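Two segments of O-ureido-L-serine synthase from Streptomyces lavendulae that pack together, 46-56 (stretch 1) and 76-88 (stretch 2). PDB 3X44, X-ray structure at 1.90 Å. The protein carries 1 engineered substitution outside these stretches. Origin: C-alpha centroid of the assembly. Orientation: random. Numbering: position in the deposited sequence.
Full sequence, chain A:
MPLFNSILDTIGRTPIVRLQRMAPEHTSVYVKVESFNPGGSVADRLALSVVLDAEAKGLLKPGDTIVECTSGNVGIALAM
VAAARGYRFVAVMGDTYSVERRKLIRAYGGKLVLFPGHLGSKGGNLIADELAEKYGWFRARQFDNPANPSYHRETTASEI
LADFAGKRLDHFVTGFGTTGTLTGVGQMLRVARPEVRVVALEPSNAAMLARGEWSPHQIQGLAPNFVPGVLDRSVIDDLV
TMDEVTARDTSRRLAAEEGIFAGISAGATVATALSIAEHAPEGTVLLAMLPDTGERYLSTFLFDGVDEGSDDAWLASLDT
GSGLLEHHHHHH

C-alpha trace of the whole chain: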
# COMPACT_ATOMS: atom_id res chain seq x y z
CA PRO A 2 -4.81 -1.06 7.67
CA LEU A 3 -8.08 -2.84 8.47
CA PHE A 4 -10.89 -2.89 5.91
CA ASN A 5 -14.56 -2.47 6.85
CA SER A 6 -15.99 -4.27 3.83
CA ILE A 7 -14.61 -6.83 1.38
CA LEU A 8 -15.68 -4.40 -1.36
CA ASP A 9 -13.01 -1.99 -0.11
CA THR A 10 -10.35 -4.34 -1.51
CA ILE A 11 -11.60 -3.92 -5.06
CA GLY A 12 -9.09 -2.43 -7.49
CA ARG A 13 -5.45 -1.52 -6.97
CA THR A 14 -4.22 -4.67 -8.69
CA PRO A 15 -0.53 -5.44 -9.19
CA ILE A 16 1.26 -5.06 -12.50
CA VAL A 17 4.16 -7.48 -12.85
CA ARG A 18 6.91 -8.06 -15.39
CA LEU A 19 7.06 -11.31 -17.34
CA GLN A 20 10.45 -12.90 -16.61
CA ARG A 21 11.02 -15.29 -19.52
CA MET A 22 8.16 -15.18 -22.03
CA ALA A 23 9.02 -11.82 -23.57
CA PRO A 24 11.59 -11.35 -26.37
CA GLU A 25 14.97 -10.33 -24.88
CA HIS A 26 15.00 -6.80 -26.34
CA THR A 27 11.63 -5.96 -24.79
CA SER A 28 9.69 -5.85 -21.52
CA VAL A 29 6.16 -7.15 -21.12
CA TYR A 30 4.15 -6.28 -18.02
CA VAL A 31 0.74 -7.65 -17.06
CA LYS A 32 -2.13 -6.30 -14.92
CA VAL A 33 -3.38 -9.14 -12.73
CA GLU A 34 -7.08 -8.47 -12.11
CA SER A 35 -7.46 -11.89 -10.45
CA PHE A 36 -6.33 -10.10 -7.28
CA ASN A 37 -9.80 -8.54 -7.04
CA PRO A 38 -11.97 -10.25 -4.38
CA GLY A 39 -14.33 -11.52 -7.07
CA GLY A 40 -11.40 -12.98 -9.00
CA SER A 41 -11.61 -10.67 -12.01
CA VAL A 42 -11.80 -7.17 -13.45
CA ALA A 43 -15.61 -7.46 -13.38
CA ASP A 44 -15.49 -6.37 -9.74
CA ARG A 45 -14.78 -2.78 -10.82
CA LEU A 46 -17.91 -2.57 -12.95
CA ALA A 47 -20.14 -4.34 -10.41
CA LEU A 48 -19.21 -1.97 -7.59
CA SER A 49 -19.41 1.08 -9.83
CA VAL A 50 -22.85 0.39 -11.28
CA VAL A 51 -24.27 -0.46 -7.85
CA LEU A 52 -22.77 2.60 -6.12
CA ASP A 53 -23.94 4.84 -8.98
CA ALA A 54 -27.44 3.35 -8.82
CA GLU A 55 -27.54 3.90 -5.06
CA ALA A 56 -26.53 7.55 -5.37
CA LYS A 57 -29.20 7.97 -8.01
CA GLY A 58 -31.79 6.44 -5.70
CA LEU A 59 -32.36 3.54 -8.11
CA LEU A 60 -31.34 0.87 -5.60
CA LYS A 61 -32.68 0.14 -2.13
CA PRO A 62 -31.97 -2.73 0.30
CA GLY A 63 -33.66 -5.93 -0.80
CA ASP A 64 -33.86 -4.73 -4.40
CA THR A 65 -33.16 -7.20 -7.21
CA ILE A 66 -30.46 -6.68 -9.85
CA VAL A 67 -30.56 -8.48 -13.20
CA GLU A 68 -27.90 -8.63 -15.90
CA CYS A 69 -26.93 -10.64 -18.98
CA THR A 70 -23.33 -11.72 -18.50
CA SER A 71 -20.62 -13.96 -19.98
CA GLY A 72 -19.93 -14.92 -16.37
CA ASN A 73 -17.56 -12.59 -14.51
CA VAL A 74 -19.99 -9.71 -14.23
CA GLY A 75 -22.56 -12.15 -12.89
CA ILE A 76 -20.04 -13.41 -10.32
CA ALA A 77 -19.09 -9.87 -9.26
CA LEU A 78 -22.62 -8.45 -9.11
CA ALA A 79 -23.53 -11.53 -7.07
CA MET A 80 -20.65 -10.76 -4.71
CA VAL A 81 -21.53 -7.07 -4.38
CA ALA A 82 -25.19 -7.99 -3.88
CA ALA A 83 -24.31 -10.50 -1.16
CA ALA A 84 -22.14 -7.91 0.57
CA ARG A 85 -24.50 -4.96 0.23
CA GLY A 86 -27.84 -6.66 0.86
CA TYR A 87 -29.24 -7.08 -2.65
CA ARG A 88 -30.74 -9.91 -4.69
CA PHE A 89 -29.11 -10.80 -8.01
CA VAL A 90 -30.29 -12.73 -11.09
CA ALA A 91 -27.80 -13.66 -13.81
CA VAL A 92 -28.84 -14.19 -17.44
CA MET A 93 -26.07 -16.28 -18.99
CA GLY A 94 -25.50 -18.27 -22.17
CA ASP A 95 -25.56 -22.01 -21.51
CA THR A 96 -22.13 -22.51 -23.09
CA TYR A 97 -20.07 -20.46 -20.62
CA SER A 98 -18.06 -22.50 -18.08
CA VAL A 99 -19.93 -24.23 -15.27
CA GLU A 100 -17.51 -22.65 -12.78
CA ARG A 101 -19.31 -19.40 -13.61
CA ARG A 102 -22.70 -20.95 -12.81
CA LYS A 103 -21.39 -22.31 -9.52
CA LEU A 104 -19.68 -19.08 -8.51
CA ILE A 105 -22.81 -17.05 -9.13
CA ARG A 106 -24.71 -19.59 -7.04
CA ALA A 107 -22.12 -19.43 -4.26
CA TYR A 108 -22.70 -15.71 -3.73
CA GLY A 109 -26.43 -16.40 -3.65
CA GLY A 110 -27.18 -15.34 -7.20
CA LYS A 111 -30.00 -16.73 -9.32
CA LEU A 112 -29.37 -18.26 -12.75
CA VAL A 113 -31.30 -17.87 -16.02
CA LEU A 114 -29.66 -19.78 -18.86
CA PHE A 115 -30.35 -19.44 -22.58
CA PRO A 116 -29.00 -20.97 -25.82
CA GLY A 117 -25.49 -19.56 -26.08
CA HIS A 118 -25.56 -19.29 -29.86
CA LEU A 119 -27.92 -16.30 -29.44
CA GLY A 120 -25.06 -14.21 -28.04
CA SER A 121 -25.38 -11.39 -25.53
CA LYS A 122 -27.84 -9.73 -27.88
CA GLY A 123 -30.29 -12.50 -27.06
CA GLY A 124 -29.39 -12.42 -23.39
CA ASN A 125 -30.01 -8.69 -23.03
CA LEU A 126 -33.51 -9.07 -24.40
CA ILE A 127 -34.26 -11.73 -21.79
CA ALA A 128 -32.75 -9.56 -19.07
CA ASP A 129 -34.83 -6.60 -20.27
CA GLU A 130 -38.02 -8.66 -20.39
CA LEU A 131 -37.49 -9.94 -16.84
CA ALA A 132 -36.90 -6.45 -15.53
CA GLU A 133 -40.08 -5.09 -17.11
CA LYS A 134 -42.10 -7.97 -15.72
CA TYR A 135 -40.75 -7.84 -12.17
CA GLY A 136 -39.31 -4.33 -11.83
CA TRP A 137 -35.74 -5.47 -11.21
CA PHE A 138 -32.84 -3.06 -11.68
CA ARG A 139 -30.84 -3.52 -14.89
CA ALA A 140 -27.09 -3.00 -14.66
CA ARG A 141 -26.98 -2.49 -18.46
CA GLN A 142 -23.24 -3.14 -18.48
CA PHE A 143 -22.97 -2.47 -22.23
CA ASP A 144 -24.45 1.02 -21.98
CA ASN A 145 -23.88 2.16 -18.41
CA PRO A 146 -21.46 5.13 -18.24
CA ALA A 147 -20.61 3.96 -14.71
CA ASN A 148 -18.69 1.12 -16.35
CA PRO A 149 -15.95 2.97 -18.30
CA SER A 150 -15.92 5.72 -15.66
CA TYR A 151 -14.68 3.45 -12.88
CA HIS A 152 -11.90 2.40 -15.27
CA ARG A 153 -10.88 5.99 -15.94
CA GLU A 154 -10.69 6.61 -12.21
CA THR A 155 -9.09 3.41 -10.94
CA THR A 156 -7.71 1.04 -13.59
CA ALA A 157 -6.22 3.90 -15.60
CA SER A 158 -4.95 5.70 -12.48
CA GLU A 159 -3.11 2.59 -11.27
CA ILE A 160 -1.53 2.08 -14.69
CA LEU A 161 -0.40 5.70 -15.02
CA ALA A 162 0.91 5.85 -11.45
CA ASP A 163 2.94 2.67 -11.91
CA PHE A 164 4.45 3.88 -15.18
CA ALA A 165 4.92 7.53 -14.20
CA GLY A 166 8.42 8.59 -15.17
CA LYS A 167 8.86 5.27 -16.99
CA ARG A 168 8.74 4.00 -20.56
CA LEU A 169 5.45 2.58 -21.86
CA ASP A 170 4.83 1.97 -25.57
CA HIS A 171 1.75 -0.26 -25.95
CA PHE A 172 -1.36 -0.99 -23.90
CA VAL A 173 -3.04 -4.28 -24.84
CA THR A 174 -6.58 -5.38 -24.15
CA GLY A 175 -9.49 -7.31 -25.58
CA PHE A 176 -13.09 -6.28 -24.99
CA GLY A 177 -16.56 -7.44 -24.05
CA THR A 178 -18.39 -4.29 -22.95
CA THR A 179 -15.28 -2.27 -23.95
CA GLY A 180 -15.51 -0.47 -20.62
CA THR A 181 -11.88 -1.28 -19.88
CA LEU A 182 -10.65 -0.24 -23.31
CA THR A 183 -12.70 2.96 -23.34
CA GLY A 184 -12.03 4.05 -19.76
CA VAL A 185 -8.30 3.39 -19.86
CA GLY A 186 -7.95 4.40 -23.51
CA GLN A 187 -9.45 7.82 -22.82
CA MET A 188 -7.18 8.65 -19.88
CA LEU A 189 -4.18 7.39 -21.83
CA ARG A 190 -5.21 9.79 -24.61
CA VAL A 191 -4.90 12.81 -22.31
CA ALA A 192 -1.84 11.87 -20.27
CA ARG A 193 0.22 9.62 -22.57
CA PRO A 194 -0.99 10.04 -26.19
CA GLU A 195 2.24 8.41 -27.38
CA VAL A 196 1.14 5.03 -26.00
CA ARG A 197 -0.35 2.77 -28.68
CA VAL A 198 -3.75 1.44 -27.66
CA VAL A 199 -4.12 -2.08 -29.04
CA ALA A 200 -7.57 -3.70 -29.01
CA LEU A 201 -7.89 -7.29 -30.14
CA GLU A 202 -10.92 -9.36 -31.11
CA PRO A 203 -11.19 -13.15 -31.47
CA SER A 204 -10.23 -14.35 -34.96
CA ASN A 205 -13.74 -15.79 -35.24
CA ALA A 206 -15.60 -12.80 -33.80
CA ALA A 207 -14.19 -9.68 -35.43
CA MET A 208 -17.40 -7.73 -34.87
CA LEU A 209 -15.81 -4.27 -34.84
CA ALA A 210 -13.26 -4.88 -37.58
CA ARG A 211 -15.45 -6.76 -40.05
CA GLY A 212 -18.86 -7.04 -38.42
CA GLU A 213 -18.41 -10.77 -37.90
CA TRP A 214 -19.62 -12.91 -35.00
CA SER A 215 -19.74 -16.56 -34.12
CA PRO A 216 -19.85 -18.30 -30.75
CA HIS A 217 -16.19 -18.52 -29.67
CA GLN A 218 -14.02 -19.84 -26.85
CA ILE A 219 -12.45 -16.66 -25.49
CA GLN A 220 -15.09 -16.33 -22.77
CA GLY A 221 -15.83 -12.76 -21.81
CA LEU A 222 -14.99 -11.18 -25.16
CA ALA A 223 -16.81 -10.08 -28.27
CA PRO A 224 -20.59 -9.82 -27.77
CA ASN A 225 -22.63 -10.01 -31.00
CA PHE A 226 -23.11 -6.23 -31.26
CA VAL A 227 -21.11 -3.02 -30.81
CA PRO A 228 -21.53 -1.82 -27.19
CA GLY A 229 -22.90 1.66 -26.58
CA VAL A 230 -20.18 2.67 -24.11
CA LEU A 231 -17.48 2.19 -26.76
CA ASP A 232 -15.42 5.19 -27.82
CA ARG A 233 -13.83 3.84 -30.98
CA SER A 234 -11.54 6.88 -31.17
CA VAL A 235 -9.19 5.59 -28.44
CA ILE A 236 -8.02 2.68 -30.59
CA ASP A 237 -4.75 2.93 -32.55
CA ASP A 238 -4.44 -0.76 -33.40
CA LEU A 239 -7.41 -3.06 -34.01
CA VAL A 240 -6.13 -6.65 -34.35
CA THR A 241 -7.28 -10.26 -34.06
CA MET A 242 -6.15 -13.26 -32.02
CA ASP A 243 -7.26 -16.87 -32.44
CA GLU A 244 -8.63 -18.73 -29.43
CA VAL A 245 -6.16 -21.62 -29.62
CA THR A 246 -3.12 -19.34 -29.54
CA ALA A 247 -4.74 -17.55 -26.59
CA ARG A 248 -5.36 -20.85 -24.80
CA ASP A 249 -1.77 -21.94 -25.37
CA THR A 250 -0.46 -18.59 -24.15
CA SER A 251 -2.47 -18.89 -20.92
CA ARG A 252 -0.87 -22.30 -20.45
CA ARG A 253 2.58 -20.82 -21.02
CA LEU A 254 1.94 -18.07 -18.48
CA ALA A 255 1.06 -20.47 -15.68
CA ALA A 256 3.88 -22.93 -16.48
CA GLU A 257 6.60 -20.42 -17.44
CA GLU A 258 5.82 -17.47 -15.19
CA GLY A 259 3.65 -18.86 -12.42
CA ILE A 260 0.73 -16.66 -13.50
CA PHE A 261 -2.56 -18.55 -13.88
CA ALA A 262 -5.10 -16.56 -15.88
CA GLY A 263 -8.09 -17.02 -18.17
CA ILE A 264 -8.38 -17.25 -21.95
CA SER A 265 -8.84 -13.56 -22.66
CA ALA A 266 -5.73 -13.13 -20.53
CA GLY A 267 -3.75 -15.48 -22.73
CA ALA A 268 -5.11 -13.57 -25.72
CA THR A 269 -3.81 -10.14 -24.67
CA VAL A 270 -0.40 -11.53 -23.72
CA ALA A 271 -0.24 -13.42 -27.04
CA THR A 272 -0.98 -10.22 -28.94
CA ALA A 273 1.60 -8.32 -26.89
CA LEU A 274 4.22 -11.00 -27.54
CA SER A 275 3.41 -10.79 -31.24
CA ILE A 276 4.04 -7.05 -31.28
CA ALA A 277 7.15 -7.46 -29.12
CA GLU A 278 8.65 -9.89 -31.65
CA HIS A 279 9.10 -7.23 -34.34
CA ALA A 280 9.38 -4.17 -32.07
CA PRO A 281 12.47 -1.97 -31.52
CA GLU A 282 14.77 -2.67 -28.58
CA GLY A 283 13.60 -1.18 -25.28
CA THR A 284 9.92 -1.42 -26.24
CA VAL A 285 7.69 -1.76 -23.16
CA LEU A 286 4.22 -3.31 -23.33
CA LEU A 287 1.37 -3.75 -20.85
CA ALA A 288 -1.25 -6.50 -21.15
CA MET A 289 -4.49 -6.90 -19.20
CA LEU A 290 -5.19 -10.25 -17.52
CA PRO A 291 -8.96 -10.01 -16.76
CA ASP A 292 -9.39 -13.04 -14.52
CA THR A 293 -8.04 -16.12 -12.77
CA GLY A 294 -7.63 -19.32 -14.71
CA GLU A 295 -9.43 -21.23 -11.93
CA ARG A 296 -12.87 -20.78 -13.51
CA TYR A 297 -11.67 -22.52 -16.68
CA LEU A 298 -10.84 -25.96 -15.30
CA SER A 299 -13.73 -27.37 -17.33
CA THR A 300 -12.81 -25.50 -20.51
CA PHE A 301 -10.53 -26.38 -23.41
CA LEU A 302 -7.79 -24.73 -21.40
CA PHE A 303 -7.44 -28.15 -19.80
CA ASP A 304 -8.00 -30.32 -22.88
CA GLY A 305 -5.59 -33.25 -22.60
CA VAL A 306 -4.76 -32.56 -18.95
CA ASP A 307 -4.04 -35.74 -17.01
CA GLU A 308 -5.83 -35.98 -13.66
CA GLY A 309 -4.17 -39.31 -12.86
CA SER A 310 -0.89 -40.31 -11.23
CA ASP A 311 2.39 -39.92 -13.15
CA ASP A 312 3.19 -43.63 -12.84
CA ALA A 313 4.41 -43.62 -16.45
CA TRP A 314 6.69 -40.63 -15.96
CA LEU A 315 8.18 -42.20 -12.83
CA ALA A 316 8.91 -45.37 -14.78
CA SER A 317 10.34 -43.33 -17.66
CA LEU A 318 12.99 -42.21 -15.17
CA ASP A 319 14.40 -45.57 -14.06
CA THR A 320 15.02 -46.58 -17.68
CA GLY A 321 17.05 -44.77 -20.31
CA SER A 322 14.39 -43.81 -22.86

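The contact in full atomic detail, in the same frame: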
# COMPACT_ATOMS: atom_id res chain seq x y z
N LEU A 46 -16.65 -2.96 -12.34
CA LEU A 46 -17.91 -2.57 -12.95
C LEU A 46 -19.06 -2.81 -11.97
O LEU A 46 -19.91 -1.94 -11.78
CB LEU A 46 -18.13 -3.39 -14.22
CG LEU A 46 -19.42 -3.24 -15.02
CD1 LEU A 46 -19.16 -3.67 -16.46
CD2 LEU A 46 -20.52 -4.10 -14.41
N ALA A 47 -19.08 -3.99 -11.35
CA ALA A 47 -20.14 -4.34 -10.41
C ALA A 47 -20.30 -3.32 -9.29
O ALA A 47 -21.42 -2.91 -8.99
CB ALA A 47 -19.88 -5.72 -9.83
N LEU A 48 -19.19 -2.94 -8.68
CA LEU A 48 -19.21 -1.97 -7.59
C LEU A 48 -19.66 -0.61 -8.11
O LEU A 48 -20.50 0.06 -7.50
CB LEU A 48 -17.81 -1.84 -6.98
CG LEU A 48 -17.64 -0.81 -5.87
CD1 LEU A 48 -18.43 -1.25 -4.64
CD2 LEU A 48 -16.17 -0.64 -5.55
N SER A 49 -19.10 -0.21 -9.25
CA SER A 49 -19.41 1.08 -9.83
C SER A 49 -20.88 1.27 -10.17
O SER A 49 -21.47 2.28 -9.80
CB SER A 49 -18.58 1.31 -11.09
OG SER A 49 -18.77 2.64 -11.54
N VAL A 50 -21.45 0.31 -10.88
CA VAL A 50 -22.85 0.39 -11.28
C VAL A 50 -23.78 0.43 -10.07
O VAL A 50 -24.74 1.19 -10.04
CB VAL A 50 -23.23 -0.81 -12.18
CG1 VAL A 50 -24.72 -0.78 -12.47
CG2 VAL A 50 -22.43 -0.76 -13.49
N VAL A 51 -23.47 -0.39 -9.07
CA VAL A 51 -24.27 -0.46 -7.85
C VAL A 51 -24.18 0.85 -7.05
O VAL A 51 -25.20 1.39 -6.62
CB VAL A 51 -23.81 -1.64 -6.97
CG1 VAL A 51 -24.34 -1.50 -5.55
CG2 VAL A 51 -24.29 -2.94 -7.58
N LEU A 52 -22.97 1.35 -6.86
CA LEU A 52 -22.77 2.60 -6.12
C LEU A 52 -23.47 3.75 -6.84
O LEU A 52 -24.13 4.58 -6.21
CB LEU A 52 -21.28 2.91 -6.00
CG LEU A 52 -20.43 2.00 -5.10
CD1 LEU A 52 -19.00 2.53 -5.08
CD2 LEU A 52 -21.00 1.94 -3.69
N ASP A 53 -23.33 3.80 -8.16
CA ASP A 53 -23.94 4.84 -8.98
C ASP A 53 -25.46 4.78 -8.85
O ASP A 53 -26.13 5.81 -8.68
CB ASP A 53 -23.54 4.64 -10.44
CG ASP A 53 -24.30 5.56 -11.39
OD1 ASP A 53 -23.94 6.74 -11.47
OD2 ASP A 53 -25.25 5.08 -12.05
N ALA A 54 -26.00 3.57 -8.93
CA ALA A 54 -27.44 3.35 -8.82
C ALA A 54 -27.94 3.79 -7.45
O ALA A 54 -29.02 4.38 -7.35
CB ALA A 54 -27.77 1.88 -9.05
N GLU A 55 -27.16 3.51 -6.41
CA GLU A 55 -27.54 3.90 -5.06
C GLU A 55 -27.59 5.42 -4.93
O GLU A 55 -28.54 5.97 -4.36
CB GLU A 55 -26.53 3.35 -4.04
CG GLU A 55 -26.42 1.84 -3.99
CD GLU A 55 -25.43 1.36 -2.95
OE1 GLU A 55 -25.58 0.21 -2.47
OE2 GLU A 55 -24.52 2.12 -2.60
N ALA A 56 -26.58 6.10 -5.46
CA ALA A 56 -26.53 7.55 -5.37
C ALA A 56 -27.63 8.20 -6.18
O ALA A 56 -28.01 9.35 -5.93
CB ALA A 56 -25.17 8.06 -5.84
N ILE A 76 -20.73 -13.03 -11.55
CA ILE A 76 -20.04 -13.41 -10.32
C ILE A 76 -19.85 -12.18 -9.41
O ILE A 76 -20.16 -12.22 -8.22
CB ILE A 76 -18.66 -14.04 -10.63
CG1 ILE A 76 -18.86 -15.42 -11.25
CG2 ILE A 76 -17.85 -14.18 -9.35
CD1 ILE A 76 -17.60 -15.98 -11.90
N ALA A 77 -19.34 -11.10 -10.00
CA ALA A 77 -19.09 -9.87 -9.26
C ALA A 77 -20.38 -9.23 -8.72
O ALA A 77 -20.45 -8.89 -7.54
CB ALA A 77 -18.34 -8.88 -10.15
N LEU A 78 -21.38 -9.05 -9.57
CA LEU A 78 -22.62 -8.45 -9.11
C LEU A 78 -23.19 -9.30 -7.97
O LEU A 78 -23.72 -8.78 -6.99
CB LEU A 78 -23.63 -8.33 -10.26
CG LEU A 78 -23.44 -7.04 -11.07
CD1 LEU A 78 -24.15 -7.10 -12.40
CD2 LEU A 78 -23.94 -5.87 -10.24
N ALA A 79 -23.05 -10.62 -8.10
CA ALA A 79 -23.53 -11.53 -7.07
C ALA A 79 -22.81 -11.21 -5.78
O ALA A 79 -23.43 -11.07 -4.72
CB ALA A 79 -23.27 -12.97 -7.48
N MET A 80 -21.49 -11.07 -5.87
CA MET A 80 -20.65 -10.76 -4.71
C MET A 80 -21.00 -9.42 -4.07
O MET A 80 -21.08 -9.31 -2.85
CB MET A 80 -19.18 -10.77 -5.12
CG MET A 80 -18.22 -10.66 -3.96
SD MET A 80 -16.58 -10.16 -4.47
CE MET A 80 -16.90 -8.70 -5.47
N VAL A 81 -21.18 -8.39 -4.90
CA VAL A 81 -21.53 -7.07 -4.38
C VAL A 81 -22.92 -7.15 -3.74
O VAL A 81 -23.15 -6.60 -2.66
CB VAL A 81 -21.56 -6.01 -5.52
CG1 VAL A 81 -22.22 -4.74 -5.01
CG2 VAL A 81 -20.15 -5.72 -6.01
N ALA A 82 -23.84 -7.85 -4.39
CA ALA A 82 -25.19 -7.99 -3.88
C ALA A 82 -25.17 -8.68 -2.52
O ALA A 82 -25.84 -8.24 -1.57
CB ALA A 82 -26.04 -8.78 -4.87
N ALA A 83 -24.40 -9.76 -2.41
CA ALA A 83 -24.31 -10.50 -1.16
C ALA A 83 -23.71 -9.63 -0.06
O ALA A 83 -24.11 -9.71 1.10
CB ALA A 83 -23.46 -11.76 -1.35
N ALA A 84 -22.77 -8.78 -0.42
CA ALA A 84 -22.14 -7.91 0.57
C ALA A 84 -22.99 -6.71 0.96
O ALA A 84 -23.02 -6.30 2.12
CB ALA A 84 -20.79 -7.43 0.04
N ARG A 85 -23.70 -6.15 -0.01
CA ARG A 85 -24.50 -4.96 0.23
C ARG A 85 -25.99 -5.15 0.54
O ARG A 85 -26.69 -4.16 0.79
CB ARG A 85 -24.32 -3.99 -0.94
CG ARG A 85 -22.94 -3.36 -0.96
CD ARG A 85 -22.78 -2.35 -2.10
NE ARG A 85 -23.23 -1.01 -1.72
CZ ARG A 85 -22.55 -0.18 -0.94
NH1 ARG A 85 -21.37 -0.54 -0.43
NH2 ARG A 85 -23.05 1.01 -0.66
N GLY A 86 -26.45 -6.39 0.56
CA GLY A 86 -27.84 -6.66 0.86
C GLY A 86 -28.81 -6.57 -0.31
O GLY A 86 -29.91 -6.06 -0.17
N TYR A 87 -28.39 -7.08 -1.46
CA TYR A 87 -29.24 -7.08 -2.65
C TYR A 87 -29.48 -8.50 -3.14
O TYR A 87 -28.86 -9.46 -2.67
CB TYR A 87 -28.58 -6.27 -3.78
CG TYR A 87 -28.46 -4.79 -3.49
CD1 TYR A 87 -29.60 -4.01 -3.28
CD2 TYR A 87 -27.21 -4.18 -3.41
CE1 TYR A 87 -29.49 -2.65 -2.99
CE2 TYR A 87 -27.10 -2.83 -3.12
CZ TYR A 87 -28.24 -2.07 -2.91
OH TYR A 87 -28.13 -0.73 -2.61
N ARG A 88 -30.42 -8.63 -4.08
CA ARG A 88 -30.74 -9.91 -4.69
C ARG A 88 -30.21 -9.77 -6.11
O ARG A 88 -30.28 -8.68 -6.69
CB ARG A 88 -32.26 -10.13 -4.71
CG ARG A 88 -32.83 -10.63 -3.38
CD ARG A 88 -34.20 -10.02 -3.09
NE ARG A 88 -34.81 -10.59 -1.89
CZ ARG A 88 -35.95 -10.16 -1.35
NH1 ARG A 88 -36.61 -9.14 -1.90
NH2 ARG A 88 -36.44 -10.74 -0.26

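Residues 46-56 are helical throughout, and 76-85 form a second helix; both helices begin earlier in the chain. Their N-to-C directions differ by 50°, and their axes approach to 8.7 Å. The backbones come nearest at A47 and L78, whose CA atoms lie 5.0 Å apart. The second helix ends at R85; G86, the next residue, leaves helical geometry with positive phi (86°). At these backbone angles a CB would be jammed against the carbonyl oxygen of R85, so glycine suits the position. The chain nevertheless stays tied to the helix: Y87 N donates to A82 O at 2.8 Å.

Alanine suits the close approach because its side chain is a single methyl. A47 CB lies 3.5 Å from A77 CB, 3.7 Å from the backbone N of L78 and 3.8 Å from V81 CG2. One turn on, V51 also points toward the second helix, and its branched side chain fills the wider space there: CG2 packs 3.8 Å from V81 CG1 and 4.0 Å from L78 CD2, while CG1 lies 3.9 Å from both R85 CD and Y87 CE2. L78 leaves its backbone sideways, but its long side chain brings its end back to the contact.

Beyond this apolar patch the contact becomes polar. E55, a further turn along, offers a carboxylate with two acceptors. R85 NE donates to E55 OE1 at 2.8 Å with a nearly straight angle of 166°, and R85 NH2 donates to E55 OE2 at 2.7 Å with a more bent angle of 136°. This two-pronged salt bridge meets the guanidinium at its edge, where its N-H groups point. Y87 OH also donates to E55 OE1, at 2.7 Å, so that oxygen accepts two hydrogen bonds. L52 covers one face of the guanidinium, with CD2 3.8 Å from R85 NH2, an apolar methyl against a surface that carries no N-H.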